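Local structure of glucosamine kinase (Streptacidiphilus jiangxiensis, 6HWJ) at residues V199-R204 / I306-G311. The protein catalyses the magnesium- and ATP-dependent phosphorylation of D-glucosamine to D-glucosamine 6-phosphate and acts more weakly on glucose. Residues are numbered along the deposited sequence; the frame is centred on the assembly and turned at random.
Sequences VDDVRR and ILRADG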
loop_
_atom_site.group_PDB
_atom_site.type_symbol
_atom_site.label_atom_id
_atom_site.label_comp_id
_atom_site.label_asym_id
_atom_site.label_seq_id
_atom_site.Cartn_x
_atom_site.Cartn_y
_atom_site.Cartn_z
ATOM N N VAL A 199 -15.213 -2.232 11.371
ATOM C CA VAL A 199 -15.464 -2.655 12.738
ATOM C C VAL A 199 -16.778 -2.058 13.234
ATOM O O VAL A 199 -17.559 -2.723 13.914
ATOM C CB VAL A 199 -14.285 -2.257 13.643
ATOM C CG1 VAL A 199 -14.638 -2.407 15.106
ATOM C CG2 VAL A 199 -13.033 -3.113 13.293
ATOM N N ASP A 200 -17.040 -0.796 12.907
ATOM C CA ASP A 200 -18.291 -0.184 13.341
ATOM C C ASP A 200 -19.508 -0.848 12.691
ATOM O O ASP A 200 -20.515 -1.102 13.369
ATOM C CB ASP A 200 -18.271 1.314 13.041
ATOM C CG ASP A 200 -19.463 2.025 13.643
ATOM O OD1 ASP A 200 -19.549 2.053 14.880
ATOM O OD2 ASP A 200 -20.316 2.524 12.882
ATOM N N ASP A 201 -19.451 -1.120 11.387
ATOM C CA ASP A 201 -20.550 -1.835 10.731
ATOM C C ASP A 201 -20.891 -3.134 11.452
ATOM O O ASP A 201 -22.052 -3.396 11.798
ATOM C CB ASP A 201 -20.182 -2.172 9.285
ATOM C CG ASP A 201 -20.265 -0.986 8.356
ATOM O OD1 ASP A 201 -20.717 0.095 8.783
ATOM O OD2 ASP A 201 -19.867 -1.157 7.178
ATOM N N VAL A 202 -19.882 -3.983 11.670
ATOM C CA VAL A 202 -20.132 -5.315 12.234
ATOM C C VAL A 202 -20.576 -5.220 13.678
ATOM O O VAL A 202 -21.395 -6.021 14.134
ATOM C CB VAL A 202 -18.849 -6.172 12.060
ATOM C CG1 VAL A 202 -18.988 -7.513 12.744
ATOM C CG2 VAL A 202 -18.571 -6.350 10.571
ATOM N N ARG A 203 -20.055 -4.242 14.423
ATOM C CA ARG A 203 -20.541 -3.988 15.769
ATOM C C ARG A 203 -22.020 -3.611 15.747
ATOM O O ARG A 203 -22.819 -4.081 16.575
ATOM C CB ARG A 203 -19.692 -2.867 16.380
ATOM C CG ARG A 203 -19.853 -2.621 17.844
ATOM C CD ARG A 203 -18.713 -1.723 18.333
ATOM N NE ARG A 203 -17.550 -2.497 18.774
ATOM C CZ ARG A 203 -16.299 -2.029 18.810
ATOM N NH1 ARG A 203 -16.028 -0.794 18.398
ATOM N NH2 ARG A 203 -15.318 -2.802 19.250
ATOM N N ARG A 204 -22.413 -2.770 14.794
ATOM C CA ARG A 204 -23.816 -2.383 14.698
ATOM C C ARG A 204 -24.683 -3.576 14.339
ATOM O O ARG A 204 -25.756 -3.766 14.928
ATOM C CB ARG A 204 -23.963 -1.235 13.687
ATOM C CG ARG A 204 -23.379 0.079 14.213
ATOM C CD ARG A 204 -23.355 1.191 13.159
ATOM N NE ARG A 204 -24.690 1.717 12.855
ATOM C CZ ARG A 204 -25.187 1.881 11.627
ATOM N NH1 ARG A 204 -24.469 1.576 10.554
ATOM N NH2 ARG A 204 -26.407 2.365 11.475
ATOM N N ILE A 306 -8.695 1.000 2.794
ATOM C CA ILE A 306 -9.925 1.466 2.147
ATOM C C ILE A 306 -10.528 2.575 2.993
ATOM O O ILE A 306 -10.949 2.340 4.136
ATOM C CB ILE A 306 -10.943 0.329 1.943
ATOM C CG1 ILE A 306 -10.297 -0.876 1.242
ATOM C CG2 ILE A 306 -12.138 0.859 1.136
ATOM C CD1 ILE A 306 -9.890 -0.640 -0.204
ATOM N N LEU A 307 -10.595 3.772 2.422
ATOM C CA LEU A 307 -11.306 4.882 3.027
ATOM C C LEU A 307 -12.770 4.854 2.593
ATOM O O LEU A 307 -13.075 4.509 1.449
ATOM C CB LEU A 307 -10.667 6.199 2.616
ATOM C CG LEU A 307 -9.155 6.268 2.850
ATOM C CD1 LEU A 307 -8.594 7.570 2.286
ATOM C CD2 LEU A 307 -8.816 6.132 4.313
ATOM N N ARG A 308 -13.673 5.212 3.516
ATOM C CA ARG A 308 -15.095 5.297 3.214
ATOM C C ARG A 308 -15.669 6.585 3.778
ATOM O O ARG A 308 -15.429 6.911 4.943
ATOM C CB ARG A 308 -15.868 4.096 3.784
ATOM C CG ARG A 308 -17.282 4.027 3.276
ATOM C CD ARG A 308 -18.018 2.813 3.770
ATOM N NE ARG A 308 -18.478 2.946 5.142
ATOM C CZ ARG A 308 -19.146 1.998 5.797
ATOM N NH1 ARG A 308 -19.521 2.197 7.043
ATOM N NH2 ARG A 308 -19.446 0.857 5.191
ATOM N N ALA A 309 -16.410 7.319 2.950
ATOM C CA ALA A 309 -17.165 8.483 3.398
ATOM C C ALA A 309 -18.379 8.677 2.497
ATOM O O ALA A 309 -18.255 8.658 1.271
ATOM C CB ALA A 309 -16.288 9.748 3.384
ATOM N N ASP A 310 -19.544 8.870 3.102
ATOM C CA ASP A 310 -20.777 9.146 2.348
ATOM C C ASP A 310 -21.045 8.078 1.281
ATOM O O ASP A 310 -21.499 8.373 0.176
ATOM C CB ASP A 310 -20.718 10.525 1.700
ATOM C CG ASP A 310 -20.339 11.612 2.677
ATOM O OD1 ASP A 310 -20.899 11.634 3.792
ATOM O OD2 ASP A 310 -19.465 12.426 2.327
ATOM N N GLY A 311 -20.751 6.829 1.610
ATOM C CA GLY A 311 -21.012 5.749 0.688
ATOM C C GLY A 311 -20.007 5.604 -0.427
ATOM O O GLY A 311 -20.175 4.715 -1.268
#
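Asp201 and Arg308 form a bidentate, end-on salt bridge in which the two terminal nitrogens of the guanidinium each take one carboxylate oxygen. Arg308 NH1 donates to Asp201 OD1 over 3.0 Å in an almost straight bond (168°), with the oxygen close to the guanidinium plane. The second bond, from Arg308 NH2 to Asp201 OD2 at 2.9 Å, is more bent, and its acceptor is tilted from that plane. Both oxygens are met on their syn sides, but the two flat groups are twisted 39° against each other, so the fork is not coplanar. With CG anti to the backbone N (chi1 -169°) and the chain extended as far as its bend at chi3, Arg308 reaches the helix although the nearest CA atoms, those of Asp201 and Arg308, are 11.7 Å apart. Arg308 NH2 also donates a hydrogen bond to Tyr313 OH, a second hold on the guanidinium. Trp197 NE1, from the same helix as Asp201, hydrogen-bonds to Ile306 O. Pro218 of helix 212-234 touches both side chains of the ion pair. The ion pair thus ties helix 194-207 to the central strand of a small antiparallel sheet, where 306-309 and 312-315 form a β-hairpin beside strand 192-193.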